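Local atomic coordinates of uncharacterized protein (PDB entry 5L1A), a protein that is of unknown function but belongs to the DUF5638 family and is probably membrane-associated in its full length, this chain being its all-helical N-terminal part. Residues I103-F106 against F107-E111; L31-K34 against F35-L39; D19-L22 against N23-F26; T94-R97 against Q98-V101; E64-E67 against N68-L72. All coordinates share one frame; numbering follows the deposited sequence.

Contact 1. Residues I103-F106 against F107-E111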
# COMPACT_ATOMS: atom_id res chain seq x y z
N ILE A 103 8.48 -1.87 -1.96
CA ILE A 103 7.46 -2.86 -1.62
C ILE A 103 8.09 -4.20 -1.29
O ILE A 103 7.67 -4.89 -0.35
CB ILE A 103 6.42 -2.97 -2.75
CG1 ILE A 103 5.58 -1.70 -2.83
CG2 ILE A 103 5.54 -4.18 -2.54
CD1 ILE A 103 4.66 -1.66 -4.04
N ALA A 104 9.11 -4.60 -2.05
CA ALA A 104 9.81 -5.85 -1.74
C ALA A 104 10.55 -5.75 -0.41
O ALA A 104 10.54 -6.70 0.38
CB ALA A 104 10.78 -6.20 -2.86
N ASN A 105 11.19 -4.61 -0.15
CA ASN A 105 11.87 -4.42 1.13
C ASN A 105 10.89 -4.46 2.29
O ASN A 105 11.19 -5.04 3.34
CB ASN A 105 12.65 -3.11 1.12
CG ASN A 105 13.26 -2.79 2.48
OD1 ASN A 105 12.63 -2.13 3.31
ND2 ASN A 105 14.48 -3.25 2.70
N PHE A 106 9.70 -3.88 2.12
CA PHE A 106 8.74 -3.87 3.22
C PHE A 106 8.21 -5.28 3.50
O PHE A 106 7.95 -5.61 4.66
CB PHE A 106 7.58 -2.92 2.92
CG PHE A 106 6.71 -2.63 4.11
CD1 PHE A 106 7.10 -1.69 5.06
CD2 PHE A 106 5.50 -3.29 4.29
CE1 PHE A 106 6.30 -1.42 6.16
CE2 PHE A 106 4.69 -3.02 5.39
CZ PHE A 106 5.10 -2.09 6.33
N PHE A 107 8.07 -6.12 2.47
CA PHE A 107 7.65 -7.50 2.71
C PHE A 107 8.70 -8.26 3.50
O PHE A 107 8.36 -8.99 4.45
CB PHE A 107 7.37 -8.20 1.38
CG PHE A 107 6.09 -7.79 0.75
CD1 PHE A 107 5.01 -7.41 1.53
CD2 PHE A 107 5.95 -7.76 -0.63
CE1 PHE A 107 3.82 -7.02 0.96
CE2 PHE A 107 4.76 -7.38 -1.21
CZ PHE A 107 3.69 -7.01 -0.42
N LYS A 108 9.97 -8.12 3.13
CA LYS A 108 11.03 -8.81 3.86
C LYS A 108 11.16 -8.32 5.29
O LYS A 108 11.61 -9.07 6.16
CB LYS A 108 12.35 -8.66 3.11
CG LYS A 108 12.28 -9.07 1.65
CD LYS A 108 13.66 -9.30 1.06
CE LYS A 108 14.22 -10.65 1.48
NZ LYS A 108 13.43 -11.78 0.89
N VAL A 109 10.77 -7.07 5.56
CA VAL A 109 10.80 -6.56 6.93
C VAL A 109 9.76 -7.27 7.78
O VAL A 109 10.03 -7.66 8.93
CB VAL A 109 10.58 -5.04 6.93
CG1 VAL A 109 10.20 -4.58 8.31
CG2 VAL A 109 11.82 -4.32 6.45
N CYS A 110 8.55 -7.45 7.24
CA CYS A 110 7.48 -8.09 8.00
C CYS A 110 7.81 -9.55 8.31
O CYS A 110 7.31 -10.09 9.30
CB CYS A 110 6.17 -8.00 7.23
SG CYS A 110 5.65 -6.32 6.85
N GLU A 111 8.62 -10.19 7.48
CA GLU A 111 8.99 -11.58 7.70
C GLU A 111 10.05 -11.68 8.79
O GLU A 111 10.62 -10.67 9.19
CB GLU A 111 9.48 -12.21 6.41
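Phe107 lays its ring alongside Ile103, one helical turn earlier, and can be followed outward atom by atom. Its CB sits 3.6 Å from Ala104 O. With CG beside the backbone N and anti to the carbonyl carbon (chi1 -75°), the ring folds back over the preceding turn, and one face comes down on Ile103 O, 3.4 Å from CD2. Further out, CE2 meets the branch methyl CG2 of Ile103 at 3.6 Å, and CZ touches the same methyl more loosely; the two side chains run side by side in the same direction. Both belong to the last turns of helix 97-110, where Phe107 N donates to Ile103 O at 3.1 Å and Cys110 N to Phe106 O at 3.2 Å. Phe107 reaches Leu72 and Val73 of helix 56-77, so this stripe of the terminal helix faces the interior of the bundle. Phe106 leaves the helix in another direction, its CG anti to the backbone N, and packs on Leu39 of helix 33-51. A turn later Cys110 brings SG to 3.7 Å from CE2 of Phe106, a sulfur-aromatic contact with the sulfur 4.3 Å from the ring centroid and oblique to the ring.

Contact 2. Residues L31-K34 against F35-L39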
# COMPACT_ATOMS: atom_id res chain seq x y z
N LEU A 31 9.09 0.09 18.16
CA LEU A 31 9.58 -0.17 16.81
C LEU A 31 10.79 0.68 16.46
O LEU A 31 11.02 1.74 17.05
CB LEU A 31 8.47 0.08 15.79
CG LEU A 31 7.39 -0.99 15.69
CD1 LEU A 31 6.30 -0.54 14.73
CD2 LEU A 31 8.00 -2.31 15.23
N SER A 32 11.55 0.20 15.48
CA SER A 32 12.72 0.91 15.01
C SER A 32 12.32 2.15 14.22
O SER A 32 11.31 2.17 13.52
CB SER A 32 13.57 -0.01 14.13
OG SER A 32 14.70 0.67 13.62
N ILE A 33 13.14 3.20 14.34
CA ILE A 33 12.90 4.42 13.57
C ILE A 33 12.98 4.13 12.08
O ILE A 33 12.20 4.66 11.28
CB ILE A 33 13.89 5.52 14.00
CG1 ILE A 33 13.54 6.03 15.40
CG2 ILE A 33 13.89 6.67 12.99
CD1 ILE A 33 14.32 7.25 15.81
N LYS A 34 13.91 3.26 11.69
CA LYS A 34 14.06 2.92 10.28
C LYS A 34 12.79 2.25 9.74
O LYS A 34 12.35 2.55 8.63
CB LYS A 34 15.27 2.00 10.09
CG LYS A 34 15.46 1.54 8.66
CD LYS A 34 16.75 0.77 8.51
CE LYS A 34 16.97 0.31 7.09
NZ LYS A 34 18.32 -0.29 6.93
N PHE A 35 12.20 1.35 10.53
CA PHE A 35 10.95 0.73 10.09
C PHE A 35 9.85 1.77 9.93
O PHE A 35 9.07 1.71 8.97
CB PHE A 35 10.51 -0.35 11.08
CG PHE A 35 9.13 -0.87 10.79
CD1 PHE A 35 8.93 -1.81 9.80
CD2 PHE A 35 8.03 -0.39 11.49
CE1 PHE A 35 7.66 -2.28 9.51
CE2 PHE A 35 6.76 -0.86 11.21
CZ PHE A 35 6.58 -1.80 10.22
N LEU A 36 9.76 2.72 10.86
CA LEU A 36 8.74 3.76 10.77
C LEU A 36 8.96 4.65 9.55
O LEU A 36 8.00 5.20 9.00
CB LEU A 36 8.72 4.60 12.05
CG LEU A 36 8.21 3.90 13.31
CD1 LEU A 36 8.20 4.87 14.49
CD2 LEU A 36 6.82 3.31 13.09
N GLN A 37 10.21 4.82 9.12
CA GLN A 37 10.46 5.57 7.89
C GLN A 37 10.03 4.77 6.67
O GLN A 37 9.50 5.33 5.70
CB GLN A 37 11.93 5.96 7.78
CG GLN A 37 12.38 6.93 8.85
CD GLN A 37 11.68 8.28 8.77
OE1 GLN A 37 11.44 8.80 7.68
NE2 GLN A 37 11.36 8.85 9.92
N GLN A 38 10.24 3.45 6.69
CA GLN A 38 9.78 2.61 5.59
C GLN A 38 8.26 2.51 5.59
O GLN A 38 7.63 2.51 4.53
CB GLN A 38 10.42 1.23 5.69
CG GLN A 38 11.94 1.27 5.59
CD GLN A 38 12.58 -0.07 5.89
OE1 GLN A 38 12.04 -0.88 6.65
NE2 GLN A 38 13.74 -0.32 5.30
N LEU A 39 7.65 2.42 6.78
CA LEU A 39 6.20 2.41 6.88
C LEU A 39 5.60 3.70 6.34
O LEU A 39 4.63 3.68 5.57
CB LEU A 39 5.77 2.18 8.33
CG LEU A 39 4.27 2.25 8.61
CD1 LEU A 39 3.54 1.16 7.85
CD2 LEU A 39 4.00 2.15 10.10
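A serine N-cap opens helix 33-51 here, with Ser32 in the cap position. Its OG, anti to the backbone N (chi1 178°), accepts a weak bond from Lys34 N at 3.3 Å, while its carbonyl oxygen takes Leu36 N at 3.1 Å as the first turn closes. The next rungs follow at once: Gln37 N reaches Ile33 O at 2.9 Å, and Gln38 N reaches Lys34 O at 3.0 Å. Just ahead of the cap, Leu31 turns back over the first turn. Its CD1 methyl lies 3.6 Å from CE2 of Phe35, approaching the ring obliquely near its CD2-CE2 side, and the same methyl comes within 4.2 Å of CD2 of Leu36, so one methyl bridges two residues of the helix. On the outer side, the extended Lys34 chain passes Gln38 at an angle, CE standing 3.7 Å from NE2; this is plain side-chain packing. Most of these residues are exposed, but Phe35 is buried. Its ring meets Phe26 edge-to-face and also packs on Val109, so the start of helix 33-51 lies against the end of helix 97-110 and the residue that follows helix 8-25.

Contact 3. Residues D19-L22 against N23-F26; sequences DTQL and NQFF
The ring of Phe25 carries Gln21 over one face. The amide nitrogen NE2 stands 3.2 Å from CE1, with amide and ring planes 33° apart, and CG of the same glutamine makes a CH-pi contact, 4.1 Å from the ring centroid. Gln21 O also lies above the ring, toward its rim. Two torsions put the glutamine there: CG is anti to the backbone N, and a bend at chi2 (62°) swings the amide across toward the aromatic. The ring of Phe26 is met differently. Leu22 CD2 approaches it at the edge, in the ring plane, 3.9 Å from CE2, while CB of Phe25 sits over one face near the rim.

Helix 8-25 ends here. Gln24 N still bonds to Thr20 O at 3.0 Å and Phe25 N to Gln21 O at 3.1 Å, but the last rung, Phe26 N to Leu22 O, is weak at 3.4 Å, and Phe26 is the first residue to leave helical backbone angles. Leu22 CD2 touches both aromatics, Phe25 as well as Phe26, from the buried side of the helix, where Leu22 also packs on Leu39, Ile42 and Ile70. Among the polar residues, the aliphatic CG2 of Thr20 runs alongside the amide of Gln24, pointing the same way, while Thr20 OG1 bonds back to Gln16 O. Asp19 directs its carboxylate outside the turn, to Tyr66 OH and Asn47 ND2, and Asn23 OD1 accepts from Lys43 NZ of helix 33-51.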
# COMPACT_ATOMS: atom_id res chain seq x y z
N ASP A 19 -4.60 2.78 5.70
CA ASP A 19 -3.63 3.43 6.57
C ASP A 19 -3.82 3.02 8.03
O ASP A 19 -2.85 2.82 8.76
CB ASP A 19 -3.72 4.95 6.44
CG ASP A 19 -3.23 5.46 5.09
OD1 ASP A 19 -2.45 4.74 4.42
OD2 ASP A 19 -3.61 6.58 4.71
N THR A 20 -5.08 2.90 8.46
CA THR A 20 -5.36 2.46 9.83
C THR A 20 -4.99 1.00 10.02
O THR A 20 -4.45 0.63 11.07
CB THR A 20 -6.84 2.69 10.15
OG1 THR A 20 -7.16 4.06 9.96
CG2 THR A 20 -7.15 2.29 11.59
N GLN A 21 -5.28 0.16 9.03
CA GLN A 21 -4.94 -1.25 9.13
C GLN A 21 -3.44 -1.46 9.22
O GLN A 21 -2.98 -2.37 9.93
CB GLN A 21 -5.51 -2.01 7.93
CG GLN A 21 -5.31 -3.51 8.00
CD GLN A 21 -6.00 -4.12 9.20
OE1 GLN A 21 -7.22 -4.29 9.20
NE2 GLN A 21 -5.23 -4.45 10.23
N LEU A 22 -2.65 -0.63 8.54
CA LEU A 22 -1.20 -0.73 8.65
C LEU A 22 -0.74 -0.39 10.06
O LEU A 22 0.11 -1.09 10.62
CB LEU A 22 -0.53 0.18 7.62
CG LEU A 22 0.00 -0.48 6.35
CD1 LEU A 22 0.71 0.54 5.47
CD2 LEU A 22 0.92 -1.65 6.66
N ASN A 23 -1.28 0.68 10.64
CA ASN A 23 -0.91 1.05 12.00
C ASN A 23 -1.26 -0.06 12.99
O ASN A 23 -0.46 -0.38 13.88
CB ASN A 23 -1.60 2.35 12.42
CG ASN A 23 -1.18 3.53 11.57
OD1 ASN A 23 -0.21 3.46 10.82
ND2 ASN A 23 -1.92 4.63 11.69
N GLN A 24 -2.44 -0.67 12.83
CA GLN A 24 -2.86 -1.70 13.77
C GLN A 24 -2.02 -2.97 13.64
O GLN A 24 -1.87 -3.71 14.62
CB GLN A 24 -4.35 -2.01 13.58
CG GLN A 24 -5.27 -0.86 13.95
CD GLN A 24 -6.72 -1.17 13.68
OE1 GLN A 24 -7.05 -2.05 12.88
NE2 GLN A 24 -7.62 -0.45 14.34
N PHE A 25 -1.49 -3.24 12.45
CA PHE A 25 -0.54 -4.34 12.29
C PHE A 25 0.65 -4.16 13.22
O PHE A 25 1.02 -5.08 13.96
CB PHE A 25 -0.06 -4.42 10.84
CG PHE A 25 -1.05 -5.04 9.89
CD1 PHE A 25 -2.01 -5.92 10.35
CD2 PHE A 25 -1.00 -4.76 8.54
CE1 PHE A 25 -2.92 -6.50 9.48
CE2 PHE A 25 -1.90 -5.33 7.66
CZ PHE A 25 -2.86 -6.20 8.13
N PHE A 26 1.26 -2.98 13.21
CA PHE A 26 2.47 -2.68 13.97
C PHE A 26 2.10 -1.71 15.09
O PHE A 26 2.33 -0.51 15.00
CB PHE A 26 3.54 -2.11 13.06
CG PHE A 26 3.69 -2.85 11.76
CD1 PHE A 26 4.42 -4.03 11.70
CD2 PHE A 26 3.09 -2.38 10.61
CE1 PHE A 26 4.55 -4.72 10.51
CE2 PHE A 26 3.22 -3.06 9.41
CZ PHE A 26 3.95 -4.23 9.36

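Contact 4. Residues T94-R97 against Q98-V101; sequences TESR and QADV. With I3C (5-amino-2,4,6-triiodobenzene-1,3-dicarboxylic acid), chain D; I3C (5-amino-2,4,6-triiodobenzene-1,3-dicarboxylic acid), chain E.
Helix 97-110 starts at a serine N-cap; Glu95, just before it, and Asp100 and Val101, in its first turn, belong to two different pockets for the triiodinated compound I3C. Ser96 OG, anti to the backbone N (chi1 174°), accepts a weak capping bond from Ala99 N at 3.4 Å. The carbonyl of Ser96 does the firmer work, taking Asp100 N at 3.1 Å, and Val101 N follows to Arg97 O at 3.0 Å. Ahead of the cap, Thr94 tucks its methyl under the new turn: CG2 lies 3.7 Å from CB of Ala99 and 3.2 Å from OD1 of Asp100, the threonine and aspartate side chains sliding past each other in opposite directions. Thr94 OG1 is turned elsewhere, bonded to Ile90 O at the end of helix 83-90. The other carboxylate oxygen of Asp100, OD2, comes within 2.8 Å of carboxylate oxygen O8 of the I3C in chain D, and Val101 CG2 lies 3.8 Å from N13 of the same molecule. Glu95 reaches the I3C in chain E, its CD 3.7 Å from iodine I1. Such a loop-to-helix junction, with a serine side chain standing in for the missing preceding turn, is a classic N-cap.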
# COMPACT_ATOMS: atom_id res chain seq x y z
N THR A 94 3.36 -3.84 -11.03
CA THR A 94 4.00 -2.65 -10.47
C THR A 94 4.97 -2.12 -11.51
O THR A 94 5.99 -2.75 -11.80
CB THR A 94 4.71 -2.99 -9.17
OG1 THR A 94 3.83 -3.72 -8.30
CG2 THR A 94 5.18 -1.72 -8.47
N GLU A 95 4.66 -0.95 -12.08
CA GLU A 95 5.45 -0.44 -13.19
C GLU A 95 6.73 0.23 -12.71
O GLU A 95 7.82 -0.05 -13.23
CB GLU A 95 4.61 0.51 -14.04
CG GLU A 95 3.35 -0.14 -14.58
CD GLU A 95 2.83 0.55 -15.81
OE1 GLU A 95 3.56 1.39 -16.38
OE2 GLU A 95 1.68 0.27 -16.21
N SER A 96 6.62 1.12 -11.73
CA SER A 96 7.79 1.83 -11.23
C SER A 96 8.73 0.87 -10.53
O SER A 96 8.32 0.12 -9.63
CB SER A 96 7.36 2.95 -10.28
OG SER A 96 8.48 3.56 -9.68
N ARG A 97 10.00 0.88 -10.94
CA ARG A 97 10.98 0.04 -10.26
C ARG A 97 11.28 0.54 -8.86
O ARG A 97 11.57 -0.26 -7.96
CB ARG A 97 12.25 -0.07 -11.11
CG ARG A 97 12.13 -1.08 -12.25
CD ARG A 97 13.34 -1.11 -13.16
NE ARG A 97 13.32 -2.28 -14.05
CZ ARG A 97 14.18 -2.49 -15.04
NH1 ARG A 97 15.14 -1.61 -15.30
NH2 ARG A 97 14.08 -3.59 -15.79
N GLN A 98 11.19 1.86 -8.64
CA GLN A 98 11.34 2.38 -7.28
C GLN A 98 10.25 1.85 -6.36
O GLN A 98 10.50 1.63 -5.17
CB GLN A 98 11.33 3.91 -7.30
CG GLN A 98 12.71 4.55 -7.18
CD GLN A 98 13.67 4.10 -8.26
OE1 GLN A 98 13.55 4.50 -9.42
NE2 GLN A 98 14.63 3.26 -7.89
N ALA A 99 9.04 1.63 -6.89
CA ALA A 99 8.00 1.01 -6.09
C ALA A 99 8.29 -0.46 -5.83
O ALA A 99 7.99 -0.98 -4.75
CB ALA A 99 6.64 1.18 -6.77
N ASP A 100 8.87 -1.15 -6.82
CA ASP A 100 9.29 -2.53 -6.61
C ASP A 100 10.25 -2.64 -5.43
O ASP A 100 10.13 -3.56 -4.61
CB ASP A 100 9.95 -3.08 -7.88
CG ASP A 100 8.96 -3.75 -8.81
OD1 ASP A 100 7.75 -3.64 -8.57
OD2 ASP A 100 9.40 -4.39 -9.79
N VAL A 101 11.19 -1.70 -5.32
CA VAL A 101 12.22 -1.77 -4.29
C VAL A 101 11.62 -1.59 -2.91
O VAL A 101 11.89 -2.37 -1.99
CB VAL A 101 13.32 -0.74 -4.57
CG1 VAL A 101 14.30 -0.67 -3.41
CG2 VAL A 101 14.05 -1.07 -5.87
I3 I3C D . 12.72 -5.43 -5.94
I2 I3C D . 18.59 -3.72 -6.52
I1 I3C D . 15.24 -5.30 -11.52
O8 I3C D . 12.19 -4.86 -9.66
O9 I3C D . 12.69 -6.94 -9.19
C10 I3C D . 17.90 -4.30 -9.75
N13 I3C D . 15.73 -4.44 -5.19
C1 I3C D . 14.26 -5.27 -8.60
C6 I3C D . 14.38 -5.07 -7.14
C5 I3C D . 15.64 -4.62 -6.53
C4 I3C D . 16.82 -4.36 -7.40
C3 I3C D . 16.72 -4.56 -8.87
C2 I3C D . 15.43 -5.01 -9.46
C7 I3C D . 12.96 -5.72 -9.19
O11 I3C D . 18.40 -5.24 -10.40
O12 I3C D . 18.36 -3.14 -9.80
I3 I3C E . -2.02 1.44 -9.69
I2 I3C E . 2.43 5.69 -8.46
I1 I3C E . 1.60 3.58 -14.17
O8 I3C E . -1.71 2.30 -13.35
O9 I3C E . -0.37 0.65 -12.86
C10 I3C E . 2.90 5.33 -11.63
N13 I3C E . -0.09 3.56 -7.98
C1 I3C E . -0.05 2.70 -11.71
C6 I3C E . -0.45 2.69 -10.27
C5 I3C E . 0.27 3.56 -9.29
C4 I3C E . 1.38 4.44 -9.76
C3 I3C E . 1.77 4.45 -11.19
C2 I3C E . 1.06 3.58 -12.16
C7 I3C E . -0.76 1.83 -12.70
O11 I3C E . 4.07 4.90 -11.52
O12 I3C E . 2.65 6.47 -12.08

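Contact 5. Residues E64-E67 against N68-L72. With I3C (5-amino-2,4,6-triiodobenzene-1,3-dicarboxylic acid), chain B; I3C (5-amino-2,4,6-triiodobenzene-1,3-dicarboxylic acid), chain E.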
# COMPACT_ATOMS: atom_id res chain seq x y z
N GLU A 64 -7.66 -0.12 -4.92
CA GLU A 64 -7.59 -1.58 -4.97
C GLU A 64 -6.15 -2.07 -4.81
O GLU A 64 -5.91 -3.10 -4.17
CB GLU A 64 -8.19 -2.09 -6.28
CG GLU A 64 -9.69 -1.93 -6.36
CD GLU A 64 -10.24 -2.24 -7.74
OE1 GLU A 64 -9.44 -2.42 -8.68
OE2 GLU A 64 -11.48 -2.30 -7.89
N GLU A 65 -5.19 -1.36 -5.40
CA GLU A 65 -3.80 -1.78 -5.29
C GLU A 65 -3.30 -1.68 -3.86
O GLU A 65 -2.57 -2.55 -3.38
CB GLU A 65 -2.92 -0.95 -6.23
CG GLU A 65 -1.46 -1.38 -6.26
CD GLU A 65 -0.55 -0.28 -6.75
OE1 GLU A 65 -0.99 0.89 -6.76
OE2 GLU A 65 0.61 -0.58 -7.12
N TYR A 66 -3.69 -0.62 -3.15
CA TYR A 66 -3.35 -0.48 -1.74
C TYR A 66 -4.00 -1.58 -0.91
O TYR A 66 -3.39 -2.10 0.03
CB TYR A 66 -3.79 0.90 -1.25
CG TYR A 66 -3.12 1.40 0.01
CD1 TYR A 66 -2.10 0.68 0.63
CD2 TYR A 66 -3.51 2.60 0.58
CE1 TYR A 66 -1.50 1.15 1.78
CE2 TYR A 66 -2.92 3.08 1.73
CZ TYR A 66 -1.91 2.35 2.33
OH TYR A 66 -1.33 2.83 3.48
N GLU A 67 -5.23 -1.95 -1.25
CA GLU A 67 -5.93 -2.99 -0.49
C GLU A 67 -5.28 -4.35 -0.67
O GLU A 67 -5.14 -5.11 0.30
CB GLU A 67 -7.40 -3.03 -0.90
CG GLU A 67 -8.19 -1.85 -0.40
CD GLU A 67 -9.46 -1.63 -1.18
OE1 GLU A 67 -9.61 -2.21 -2.27
OE2 GLU A 67 -10.33 -0.88 -0.69
N ASN A 68 -4.88 -4.69 -1.90
CA ASN A 68 -4.17 -5.94 -2.13
C ASN A 68 -2.84 -5.95 -1.40
O ASN A 68 -2.42 -6.99 -0.87
CB ASN A 68 -3.96 -6.17 -3.62
CG ASN A 68 -5.26 -6.41 -4.37
OD1 ASN A 68 -6.20 -7.01 -3.84
ND2 ASN A 68 -5.33 -5.93 -5.61
N PHE A 69 -2.15 -4.80 -1.36
CA PHE A 69 -0.90 -4.72 -0.61
C PHE A 69 -1.13 -4.99 0.88
O PHE A 69 -0.34 -5.68 1.52
CB PHE A 69 -0.26 -3.34 -0.81
CG PHE A 69 0.87 -3.05 0.14
CD1 PHE A 69 2.15 -3.53 -0.11
CD2 PHE A 69 0.66 -2.29 1.28
CE1 PHE A 69 3.19 -3.26 0.77
CE2 PHE A 69 1.70 -2.01 2.16
CZ PHE A 69 2.96 -2.49 1.90
N ILE A 70 -2.22 -4.45 1.43
CA ILE A 70 -2.53 -4.68 2.84
C ILE A 70 -2.75 -6.16 3.10
O ILE A 70 -2.27 -6.71 4.11
CB ILE A 70 -3.76 -3.84 3.26
CG1 ILE A 70 -3.41 -2.36 3.24
CG2 ILE A 70 -4.26 -4.26 4.63
CD1 ILE A 70 -2.22 -2.02 4.10
N SER A 71 -3.47 -6.84 2.21
CA SER A 71 -3.69 -8.28 2.36
C SER A 71 -2.37 -9.04 2.35
O SER A 71 -2.20 -9.99 3.12
CB SER A 71 -4.61 -8.79 1.25
OG SER A 71 -5.92 -8.28 1.40
N LEU A 72 -1.44 -8.64 1.49
CA LEU A 72 -0.15 -9.32 1.43
C LEU A 72 0.66 -9.09 2.70
O LEU A 72 1.33 -10.01 3.19
CB LEU A 72 0.63 -8.86 0.20
CG LEU A 72 -0.01 -9.21 -1.14
CD1 LEU A 72 0.82 -8.68 -2.29
CD2 LEU A 72 -0.20 -10.72 -1.27
I3 I3C B . -5.28 -6.74 -12.96
I2 I3C B . -2.09 -8.14 -7.90
I1 I3C B . -2.16 -2.36 -9.95
O8 I3C B . -5.17 -3.14 -12.08
O9 I3C B . -3.36 -3.52 -13.27
C10 I3C B . -1.41 -4.91 -8.03
N13 I3C B . -3.98 -8.47 -10.51
C1 I3C B . -3.63 -4.75 -11.27
C6 I3C B . -4.05 -6.17 -11.39
C5 I3C B . -3.60 -7.17 -10.40
C4 I3C B . -2.73 -6.74 -9.29
C3 I3C B . -2.30 -5.33 -9.15
C2 I3C B . -2.76 -4.34 -10.15
C7 I3C B . -4.08 -3.74 -12.27
O11 I3C B . -1.93 -4.63 -6.93
O12 I3C B . -0.18 -4.85 -8.22
I3 I3C E . -2.02 1.44 -9.69
I2 I3C E . 2.43 5.69 -8.46
I1 I3C E . 1.60 3.58 -14.17
O8 I3C E . -1.71 2.30 -13.35
O9 I3C E . -0.37 0.65 -12.86
C10 I3C E . 2.90 5.33 -11.63
N13 I3C E . -0.09 3.56 -7.98
C1 I3C E . -0.05 2.70 -11.71
C6 I3C E . -0.45 2.69 -10.27
C5 I3C E . 0.27 3.56 -9.29
C4 I3C E . 1.38 4.44 -9.76
C3 I3C E . 1.77 4.45 -11.19
C2 I3C E . 1.06 3.58 -12.16
C7 I3C E . -0.76 1.83 -12.70
O11 I3C E . 4.07 4.90 -11.52
O12 I3C E . 2.65 6.47 -12.08
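Tyr66 and Phe69 cross obliquely, Phe69 bringing CD2 to the edge of the tyrosine ring, near its plane, 4.1 Å from CE1. Ile70 approaches the same corner at a slant, its CD1 methyl 4.0 Å from CE1, so CE1 of the tyrosine receives both neighbours. CG of Tyr66 is anti to the backbone N (chi1 -160°), which sends the ring off the helix toward helices 8-25 and 33-51; there it stacks on the ring of Tyr46, which Phe69 also meets. Ile70 folds the other way, CG1 beside the backbone N and only 3.2 Å from Tyr66 O, which carries its terminal methyl back to the tyrosine.

Polar contacts take over at Glu65. Its extended chain ends at the I3C in chain E, whose amino nitrogen N13 donates to OE1 at 3.1 Å, while CG of Glu65 lies 3.4 Å from O11 of the I3C in chain B. Glu67 turns its carboxylate to a salt bridge with Arg14. The backbone beneath is regular: Asn68 N to Glu64 O and Ile70 N to Tyr66 O both measure 3.0 Å, and Ser71 OG adds a weak bond to Glu67 O. Aromatic and aliphatic groups directed at neighbouring helices are what is expected of a helix in the interior of an all-helical bundle, here with Glu65 at an I3C site.

Contacts 1, 4 and 5 are partly buried, contact 5 nearest the centre of the chain, while contacts 2 and 3 are surface contacts. Contacts 1 and 4 share helix 97-110, one near its end and the other at its start. Capping serines mark contacts 2 and 4, both helix beginnings, whereas contacts 1, 3 and 5 rely on aromatic rings, in contact 3 at a helix end. Contacts 1, 2 and 3 meet through Phe106, Phe35 and Phe26, and Phe69 of contact 5 joins Phe106 and Phe107. Contacts 3 and 4 stand on opposite sides of the chain's centre; contacts 4 and 5 do not touch but reach the same I3C molecule.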